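Local coordinates for V-type ATP synthase alpha chain (Nanoarchaeum equitans Kin4-M, PDB 5BN3), which forms the nucleotide-binding A subunit of an archaeal V-type rotary assembly, holding adenosine-5'-diphosphate and a magnesium ion in its P-loop domain, at residues I132-V135 and F140-R143; P183-R188 and A293-I298; F225-T230 and W402-K407. All coordinates share one frame; numbering follows the deposited sequence.

Contact 1: I132-V135 and F140-R143; sequences IGTV and FEHR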
loop_
_atom_site.group_PDB
_atom_site.type_symbol
_atom_site.label_atom_id
_atom_site.label_comp_id
_atom_site.label_asym_id
_atom_site.label_seq_id
_atom_site.Cartn_x
_atom_site.Cartn_y
_atom_site.Cartn_z
ATOM N N ILE A 132 -27.007 51.160 10.791
ATOM C CA ILE A 132 -26.997 52.593 11.064
ATOM C C ILE A 132 -27.389 53.396 9.823
ATOM O O ILE A 132 -27.778 54.562 9.921
ATOM C CB ILE A 132 -25.623 53.051 11.613
ATOM C CG1 ILE A 132 -25.730 54.419 12.291
ATOM C CG2 ILE A 132 -24.565 53.057 10.515
ATOM C CD1 ILE A 132 -24.479 54.832 13.022
ATOM N N GLY A 133 -27.297 52.757 8.659
ATOM C CA GLY A 133 -27.663 53.390 7.403
ATOM C C GLY A 133 -27.360 52.514 6.201
ATOM O O GLY A 133 -26.914 51.377 6.356
ATOM N N THR A 134 -27.599 53.036 5.000
ATOM C CA THR A 134 -27.345 52.279 3.775
ATOM C C THR A 134 -26.489 53.048 2.773
ATOM O O THR A 134 -26.481 54.280 2.758
ATOM C CB THR A 134 -28.654 51.835 3.081
ATOM O OG1 THR A 134 -29.449 52.985 2.768
ATOM C CG2 THR A 134 -29.451 50.899 3.973
ATOM N N VAL A 135 -25.770 52.303 1.938
ATOM C CA VAL A 135 -24.989 52.877 0.848
ATOM C C VAL A 135 -25.315 52.140 -0.446
ATOM O O VAL A 135 -25.249 50.911 -0.496
ATOM C CB VAL A 135 -23.477 52.760 1.122
ATOM C CG1 VAL A 135 -22.679 53.128 -0.116
ATOM C CG2 VAL A 135 -23.074 53.647 2.283
ATOM N N PHE A 140 -26.623 47.722 -5.439
ATOM C CA PHE A 140 -26.797 46.898 -4.247
ATOM C C PHE A 140 -26.947 47.763 -3.000
ATOM O O PHE A 140 -26.150 48.677 -2.770
ATOM C CB PHE A 140 -25.616 45.939 -4.081
ATOM C CG PHE A 140 -25.786 44.960 -2.953
ATOM C CD1 PHE A 140 -26.498 43.786 -3.141
ATOM C CD2 PHE A 140 -25.232 45.211 -1.707
ATOM C CE1 PHE A 140 -26.660 42.881 -2.108
ATOM C CE2 PHE A 140 -25.391 44.309 -0.666
ATOM C CZ PHE A 140 -26.106 43.144 -0.869
ATOM N N GLU A 141 -27.965 47.472 -2.194
ATOM C CA GLU A 141 -28.163 48.191 -0.940
ATOM C C GLU A 141 -27.222 47.663 0.146
ATOM O O GLU A 141 -27.557 46.734 0.884
ATOM C CB GLU A 141 -29.619 48.100 -0.471
ATOM C CG GLU A 141 -29.893 48.859 0.821
ATOM C CD GLU A 141 -31.294 48.644 1.359
ATOM O OE1 GLU A 141 -31.434 47.982 2.409
ATOM O OE2 GLU A 141 -32.257 49.149 0.743
ATOM N N HIS A 142 -26.041 48.261 0.238
ATOM C CA HIS A 142 -25.080 47.874 1.260
ATOM C C HIS A 142 -25.518 48.439 2.603
ATOM O O HIS A 142 -25.647 49.655 2.766
ATOM C CB HIS A 142 -23.685 48.381 0.899
ATOM C CG HIS A 142 -22.583 47.728 1.676
ATOM N ND1 HIS A 142 -21.431 47.263 1.076
ATOM C CD2 HIS A 142 -22.448 47.477 2.997
ATOM C CE1 HIS A 142 -20.639 46.746 1.996
ATOM N NE2 HIS A 142 -21.228 46.863 3.172
ATOM N N ARG A 143 -25.753 47.553 3.563
ATOM C CA ARG A 143 -26.190 47.970 4.884
ATOM C C ARG A 143 -25.006 48.168 5.819
ATOM O O ARG A 143 -24.247 47.236 6.094
ATOM C CB ARG A 143 -27.195 46.962 5.448
ATOM C CG ARG A 143 -28.513 46.973 4.681
ATOM C CD ARG A 143 -29.327 45.711 4.883
ATOM N NE ARG A 143 -30.496 45.689 4.004
ATOM C CZ ARG A 143 -31.272 44.627 3.807
ATOM N NH1 ARG A 143 -31.010 43.483 4.424
ATOM N NH2 ARG A 143 -32.308 44.707 2.987
#
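Val135 and His142 form an antiparallel hydrogen-bonded pair: Val135 N gives a nearly straight bond to His142 O (2.8 Å, 164°), and His142 N returns one to Val135 O (2.9 Å). Here the packing is tight. His142 CB lies 3.3 Å from Val135 O, while branched Val135 fills space toward Trp114 and Phe116. The buried imidazole of His142 turns away from Val135, and its two nitrogens are satisfied by Glu137 and Tyr307. Thr134, also buried, forms a non-hydrogen-bonded pair with Arg143, CA to CA 4.6 Å.

The solvent side lies at Glu141 and the Arg143 guanidinium, where long charged chains suit the setting. Glu141 runs out with CG opposite its own amide nitrogen (chi1 -179°), which lays CG 3.8 Å from Thr134 CG2. Farther out, Glu141 OE1 takes Arg143 NE at 2.9 Å in the guanidinium plane, met on its anti side and somewhat out of the carboxylate plane; Arg143 NH1 goes on to the carbonyl of Gln311.

The two strands, 131-137 and 140-145, build a beta hairpin. Strand 114-118 flanks it on the side of 131-137, and Tyr307, Phe308 and Tyr313, at and just beyond the end of helix 293-309, lie against strand 140-145.

Contact 2: P183-R188 and A293-I298; sequences PIRKPR and AREASI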
loop_
_atom_site.group_PDB
_atom_site.type_symbol
_atom_site.label_atom_id
_atom_site.label_comp_id
_atom_site.label_asym_id
_atom_site.label_seq_id
_atom_site.Cartn_x
_atom_site.Cartn_y
_atom_site.Cartn_z
ATOM N N PRO A 183 -10.945 40.310 12.589
ATOM C CA PRO A 183 -9.985 39.203 12.504
ATOM C C PRO A 183 -10.583 38.030 11.728
ATOM O O PRO A 183 -11.615 37.497 12.139
ATOM C CB PRO A 183 -9.773 38.804 13.972
ATOM C CG PRO A 183 -10.235 39.994 14.774
ATOM C CD PRO A 183 -11.355 40.583 13.977
ATOM N N ILE A 184 -9.941 37.629 10.635
ATOM C CA ILE A 184 -10.493 36.599 9.756
ATOM C C ILE A 184 -10.569 35.207 10.388
ATOM O O ILE A 184 -11.359 34.370 9.950
ATOM C CB ILE A 184 -9.722 36.514 8.418
ATOM C CG1 ILE A 184 -8.251 36.169 8.660
ATOM C CG2 ILE A 184 -9.858 37.812 7.637
ATOM C CD1 ILE A 184 -7.455 35.985 7.381
ATOM N N ARG A 185 -9.752 34.958 11.407
ATOM C CA ARG A 185 -9.757 33.660 12.085
ATOM C C ARG A 185 -10.865 33.558 13.126
ATOM O O ARG A 185 -11.054 32.511 13.742
ATOM C CB ARG A 185 -8.405 33.386 12.750
ATOM C CG ARG A 185 -7.258 33.184 11.775
ATOM C CD ARG A 185 -5.990 32.754 12.493
ATOM N NE ARG A 185 -4.870 32.619 11.567
ATOM C CZ ARG A 185 -4.618 31.524 10.856
ATOM N NH1 ARG A 185 -5.407 30.464 10.967
ATOM N NH2 ARG A 185 -3.579 31.488 10.034
ATOM N N LYS A 186 -11.592 34.652 13.316
ATOM C CA LYS A 186 -12.627 34.719 14.341
ATOM C C LYS A 186 -14.006 34.779 13.700
ATOM O O LYS A 186 -14.306 35.716 12.957
ATOM C CB LYS A 186 -12.407 35.952 15.218
ATOM C CG LYS A 186 -13.373 36.096 16.379
ATOM C CD LYS A 186 -12.995 37.309 17.219
ATOM C CE LYS A 186 -13.968 37.527 18.365
ATOM N NZ LYS A 186 -13.624 38.746 19.150
ATOM N N PRO A 187 -14.845 33.772 13.978
ATOM C CA PRO A 187 -16.208 33.726 13.431
ATOM C C PRO A 187 -17.031 34.915 13.909
ATOM O O PRO A 187 -16.958 35.265 15.088
ATOM C CB PRO A 187 -16.780 32.434 14.025
ATOM C CG PRO A 187 -15.582 31.599 14.353
ATOM C CD PRO A 187 -14.523 32.573 14.772
ATOM N N ARG A 188 -17.796 35.532 13.013
ATOM C CA ARG A 188 -18.618 36.679 13.387
ATOM C C ARG A 188 -19.870 36.240 14.140
ATOM O O ARG A 188 -20.575 35.325 13.708
ATOM C CB ARG A 188 -18.976 37.518 12.155
ATOM C CG ARG A 188 -17.778 38.255 11.561
ATOM C CD ARG A 188 -18.138 39.032 10.299
ATOM N NE ARG A 188 -19.202 40.011 10.524
ATOM C CZ ARG A 188 -19.011 41.233 11.012
ATOM N NH1 ARG A 188 -17.792 41.639 11.342
ATOM N NH2 ARG A 188 -20.042 42.050 11.175
ATOM N N ALA A 293 -0.802 31.961 1.900
ATOM C CA ALA A 293 -1.900 32.880 1.634
ATOM C C ALA A 293 -3.167 32.147 1.185
ATOM O O ALA A 293 -4.241 32.747 1.113
ATOM C CB ALA A 293 -1.486 33.908 0.606
ATOM N N ARG A 294 -3.037 30.858 0.874
ATOM C CA ARG A 294 -4.201 30.025 0.571
ATOM C C ARG A 294 -5.083 29.884 1.799
ATOM O O ARG A 294 -6.308 29.937 1.703
ATOM C CB ARG A 294 -3.772 28.630 0.107
ATOM C CG ARG A 294 -3.053 28.591 -1.223
ATOM C CD ARG A 294 -2.722 27.162 -1.609
ATOM N NE ARG A 294 -1.767 27.108 -2.712
ATOM C CZ ARG A 294 -1.177 25.997 -3.135
ATOM N NH1 ARG A 294 -1.445 24.839 -2.547
ATOM N NH2 ARG A 294 -0.321 26.046 -4.142
ATOM N N GLU A 295 -4.456 29.681 2.954
ATOM C CA GLU A 295 -5.201 29.593 4.203
ATOM C C GLU A 295 -5.888 30.921 4.479
ATOM O O GLU A 295 -7.055 30.959 4.867
ATOM C CB GLU A 295 -4.285 29.219 5.372
ATOM C CG GLU A 295 -4.984 29.284 6.720
ATOM C CD GLU A 295 -4.252 28.530 7.808
ATOM O OE1 GLU A 295 -3.202 29.019 8.279
ATOM O OE2 GLU A 295 -4.738 27.451 8.206
ATOM N N ALA A 296 -5.162 32.011 4.257
ATOM C CA ALA A 296 -5.711 33.343 4.469
ATOM C C ALA A 296 -6.934 33.587 3.590
ATOM O O ALA A 296 -7.934 34.131 4.051
ATOM C CB ALA A 296 -4.653 34.395 4.207
ATOM N N SER A 297 -6.856 33.168 2.330
ATOM C CA SER A 297 -7.949 33.382 1.380
ATOM C C SER A 297 -9.244 32.682 1.805
ATOM O O SER A 297 -10.340 33.189 1.558
ATOM C CB SER A 297 -7.541 32.914 -0.017
ATOM O OG SER A 297 -7.460 31.501 -0.075
ATOM N N ILE A 298 -9.109 31.520 2.436
ATOM C CA ILE A 298 -10.260 30.754 2.913
ATOM C C ILE A 298 -10.975 31.461 4.070
ATOM O O ILE A 298 -12.197 31.626 4.055
ATOM C CB ILE A 298 -9.831 29.342 3.366
ATOM C CG1 ILE A 298 -9.452 28.477 2.155
ATOM C CG2 ILE A 298 -10.935 28.674 4.160
ATOM C CD1 ILE A 298 -10.619 28.166 1.229
#
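Ile184 and Arg185 are the two central residues of a type I beta turn running from Pro183 to Lys186, closed by Lys186 N to Pro183 O at 3.1 Å, and the turn faces helix 293-309 with Ile184 CA 7.8 Å from Ala296 CA. Two side chains of the turn reach across that spacing, one to a helix carbonyl and one to a helix side chain.

Ile184 aims its CB at the helix. Its CG1 lies between the backbone N and the carbonyl carbon (chi1 60°), and the extended branch carries CD1 to 3.8 Å from Ala296 O. Alanine, with only a methyl, fits among the turn, Tyr48 and Leu83. Farther along the helix the same isoleucine packs on Tyr299, Leu300 and Thr303, and it also touches Leu67, so a branched aliphatic chain suits this buried, nonpolar place.

The polar half is the pair Arg185 and Glu295. Arg185 stretches out from CG to NE, packing on Tyr48, and its NH2 gives a straight bond, 3.1 Å and 173°, to Glu295 OE1. The carboxylate oxygen lies almost exactly in the guanidinium plane, yet the arginine meets it from above the carboxylate plane; the two flat groups stand 88° apart. This is a single-point salt bridge, with one nitrogen on one oxygen, and not a bidentate one. Both ends have further partners: Arg185 NE pairs with Glu34, and Gln46 NE2 donates to Glu295 OE1. The charges are thus shared within a largely buried network, which would probably make burying them less costly.

The arrangement is an interdomain joint: the turn that follows strand 180-183 lies on a helix of the P-loop nucleotide-binding domain, while Glu34 and Gln46 add the N-terminal beta barrel.

Contact 3: F225-T230 and W402-K407; sequences FGSGKT and WALDSK. With MG (magnesium ion), chain K; ADP (adenosine-5'-diphosphate), chain C.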
loop_
_atom_site.group_PDB
_atom_site.type_symbol
_atom_site.label_atom_id
_atom_site.label_comp_id
_atom_site.label_asym_id
_atom_site.label_seq_id
_atom_site.Cartn_x
_atom_site.Cartn_y
_atom_site.Cartn_z
ATOM N N PHE A 225 -8.935 15.524 -11.905
ATOM C CA PHE A 225 -8.701 16.665 -12.789
ATOM C C PHE A 225 -9.480 16.527 -14.099
ATOM O O PHE A 225 -9.554 15.441 -14.677
ATOM C CB PHE A 225 -7.201 16.919 -13.036
ATOM C CG PHE A 225 -6.516 15.877 -13.885
ATOM C CD1 PHE A 225 -6.547 15.954 -15.274
ATOM C CD2 PHE A 225 -5.793 14.855 -13.293
ATOM C CE1 PHE A 225 -5.901 15.005 -16.051
ATOM C CE2 PHE A 225 -5.144 13.904 -14.063
ATOM C CZ PHE A 225 -5.197 13.979 -15.445
ATOM N N GLY A 226 -10.081 17.625 -14.544
ATOM C CA GLY A 226 -10.829 17.630 -15.789
ATOM C C GLY A 226 -12.262 17.134 -15.676
ATOM O O GLY A 226 -12.957 17.019 -16.684
ATOM N N SER A 227 -12.714 16.846 -14.459
ATOM C CA SER A 227 -14.068 16.321 -14.270
ATOM C C SER A 227 -15.142 17.412 -14.226
ATOM O O SER A 227 -16.324 17.130 -14.435
ATOM C CB SER A 227 -14.148 15.417 -13.036
ATOM O OG SER A 227 -13.878 16.129 -11.845
ATOM N N GLY A 228 -14.743 18.652 -13.951
ATOM C CA GLY A 228 -15.665 19.772 -14.081
ATOM C C GLY A 228 -15.995 20.584 -12.839
ATOM O O GLY A 228 -16.992 21.306 -12.836
ATOM N N LYS A 229 -15.166 20.482 -11.800
ATOM C CA LYS A 229 -15.385 21.214 -10.548
ATOM C C LYS A 229 -15.472 22.720 -10.756
ATOM O O LYS A 229 -16.386 23.378 -10.255
ATOM C CB LYS A 229 -14.230 20.969 -9.573
ATOM C CG LYS A 229 -14.107 19.585 -8.993
ATOM C CD LYS A 229 -12.856 19.540 -8.134
ATOM C CE LYS A 229 -11.793 18.642 -8.730
ATOM N NZ LYS A 229 -11.427 18.924 -10.139
ATOM N N THR A 230 -14.493 23.262 -11.475
ATOM C CA THR A 230 -14.377 24.707 -11.660
ATOM C C THR A 230 -15.552 25.287 -12.448
ATOM O O THR A 230 -16.113 26.315 -12.069
ATOM C CB THR A 230 -13.046 25.074 -12.349
ATOM O OG1 THR A 230 -11.952 24.732 -11.483
ATOM C CG2 THR A 230 -12.995 26.559 -12.663
ATOM N N TRP A 402 -21.697 16.291 -3.940
ATOM C CA TRP A 402 -21.889 16.418 -5.380
ATOM C C TRP A 402 -20.676 15.812 -6.080
ATOM O O TRP A 402 -19.761 16.523 -6.497
ATOM C CB TRP A 402 -22.089 17.888 -5.767
ATOM C CG TRP A 402 -23.370 18.473 -5.220
ATOM C CD1 TRP A 402 -24.473 17.779 -4.808
ATOM C CD2 TRP A 402 -23.672 19.865 -5.014
ATOM N NE1 TRP A 402 -25.443 18.651 -4.368
ATOM C CE2 TRP A 402 -24.979 19.930 -4.483
ATOM C CE3 TRP A 402 -22.969 21.052 -5.229
ATOM C CZ2 TRP A 402 -25.594 21.148 -4.164
ATOM C CZ3 TRP A 402 -23.583 22.259 -4.913
ATOM C CH2 TRP A 402 -24.883 22.294 -4.386
ATOM N N ALA A 403 -20.676 14.486 -6.199
ATOM C CA ALA A 403 -19.504 13.751 -6.679
ATOM C C ALA A 403 -19.367 13.764 -8.195
ATOM O O ALA A 403 -20.297 13.399 -8.917
ATOM C CB ALA A 403 -19.542 12.320 -6.180
ATOM N N LEU A 404 -18.192 14.157 -8.674
ATOM C CA LEU A 404 -17.937 14.175 -10.108
ATOM C C LEU A 404 -17.261 12.877 -10.552
ATOM O O LEU A 404 -16.440 12.312 -9.828
ATOM C CB LEU A 404 -17.107 15.400 -10.497
ATOM C CG LEU A 404 -17.817 16.726 -10.218
ATOM C CD1 LEU A 404 -16.956 17.910 -10.617
ATOM C CD2 LEU A 404 -19.145 16.776 -10.953
ATOM N N ASP A 405 -17.618 12.407 -11.743
ATOM C CA ASP A 405 -17.252 11.060 -12.166
ATOM C C ASP A 405 -16.417 11.034 -13.448
ATOM O O ASP A 405 -16.802 11.620 -14.463
ATOM C CB ASP A 405 -18.526 10.228 -12.335
ATOM C CG ASP A 405 -18.241 8.764 -12.552
ATOM O OD1 ASP A 405 -17.950 8.057 -11.563
ATOM O OD2 ASP A 405 -18.322 8.316 -13.711
ATOM N N SER A 406 -15.276 10.349 -13.389
ATOM C CA SER A 406 -14.369 10.222 -14.529
ATOM C C SER A 406 -15.056 9.664 -15.766
ATOM O O SER A 406 -14.838 10.149 -16.875
ATOM C CB SER A 406 -13.195 9.309 -14.173
ATOM O OG SER A 406 -12.391 9.874 -13.159
ATOM N N LYS A 407 -15.876 8.638 -15.568
ATOM C CA LYS A 407 -16.534 7.948 -16.673
ATOM C C LYS A 407 -17.495 8.855 -17.444
ATOM O O LYS A 407 -17.563 8.793 -18.671
ATOM C CB LYS A 407 -17.265 6.699 -16.163
ATOM C CG LYS A 407 -16.352 5.615 -15.588
ATOM C CD LYS A 407 -16.052 5.814 -14.099
ATOM C CE LYS A 407 -17.207 5.361 -13.209
ATOM N NZ LYS A 407 -16.894 5.506 -11.755
HETATM MG MG MG K . -10.481 23.351 -11.862
HETATM P PB ADP C . -11.741 20.590 -13.110
HETATM O O1B ADP C . -12.505 19.519 -12.378
HETATM O O2B ADP C . -11.877 21.969 -12.526
HETATM O O3B ADP C . -10.329 20.190 -13.455
HETATM P PA ADP C . -13.039 21.980 -15.272
HETATM O O1A ADP C . -14.118 22.632 -14.459
HETATM O O2A ADP C . -11.848 22.789 -15.719
HETATM O O3A ADP C . -12.526 20.646 -14.522
HETATM O "O5'" ADP C . -13.732 21.341 -16.577
HETATM C "C5'" ADP C . -12.978 20.487 -17.436
HETATM C "C4'" ADP C . -13.533 20.550 -18.854
HETATM O "O4'" ADP C . -14.890 20.088 -18.879
HETATM C "C3'" ADP C . -13.515 21.984 -19.353
HETATM O "O3'" ADP C . -12.826 22.040 -20.605
HETATM C "C2'" ADP C . -14.972 22.357 -19.522
HETATM O "O2'" ADP C . -15.188 23.076 -20.736
HETATM C "C1'" ADP C . -15.727 21.039 -19.537
HETATM N N9 ADP C . -17.010 21.191 -18.809
HETATM C C8 ADP C . -17.203 21.000 -17.491
HETATM N N7 ADP C . -18.497 21.226 -17.152
HETATM C C5 ADP C . -19.158 21.567 -18.274
HETATM C C6 ADP C . -20.550 21.933 -18.622
HETATM N N6 ADP C . -21.525 21.976 -17.677
HETATM N N1 ADP C . -20.810 22.214 -19.920
HETATM C C2 ADP C . -19.852 22.172 -20.867
HETATM N N3 ADP C . -18.571 21.849 -20.620
HETATM C C4 ADP C . -18.171 21.541 -19.364
HETATM O O HOH W 1 -10.501 24.031 -13.821
HETATM O O HOH W 2 -8.979 21.942 -12.173
HETATM O O HOH W 3 -10.472 22.886 -9.846
HETATM O O HOH W 4 -9.111 24.838 -11.341
#
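Leu404 sets a methyl group, CD1, just 3.3 Å from Lys229 N, a backbone amide already engaged with the bound adenosine-5'-diphosphate. A greasy side chain thus backs a phosphate-binding loop, and no hydrogen bond joins the two segments. Leu404 CD1 also lies 3.7 Å from Lys229 CG, where the side chains pass at a slant, and Leu404 CB meets Ser227 OG at 3.6 Å. That hydroxyl, turned between its backbone N and carbonyl carbon (chi1 64°), bonds to Pro224 O. Leucine suits its place, packing also on Val221 and Ile417, with a backbone bond to Pro222.

On the ligand side the loop turns backbone amides and the Lys229 ammonium to the phosphate. ADP O1B is gripped by Gly228 N and Lys229 N, each at 2.9 Å, and by Lys229 NZ at 2.6 Å, whose chain bends at chi3 and chi4 to bring NZ there. Gly226 N binds ADP O3B at 2.8 Å. At the positive phi of Gly226 and Gly228 a CB would press on the preceding carbonyl oxygen, and at Gly228 it would also crowd ADP C8. Thr230 N donates to ADP O2B. Thr230 OG1, itself bonded to Asp320, joins ADP O2B and four waters around the magnesium.

Strand 218-222, this loop and helix 229-239 together are a Walker A P-loop, the nucleotide phosphate site of the ATP synthase alpha/beta family.

Contact 1 lies outermost and is partly buried; contacts 2 and 3 are both buried and nearer the chain centre. Contact 1 is a local hairpin of the barrel-sandwich domain, held by backbone bonds, with charged side chains on its outer side. Contact 2 lies between domains and depends on side chains: one aliphatic touch and one shared salt bridge. In contact 3, within the nucleotide-binding domain, a leucine packed on the loop joins the segments, while loop amides, Lys229 and Thr230 bind the ligand and metal. Contacts 1 and 2 both adjoin helix 293-309, contact 2 near its N-terminal end and contact 1 near its C-terminal end. Contact 3 is 39 Å from contact 1, centre to centre.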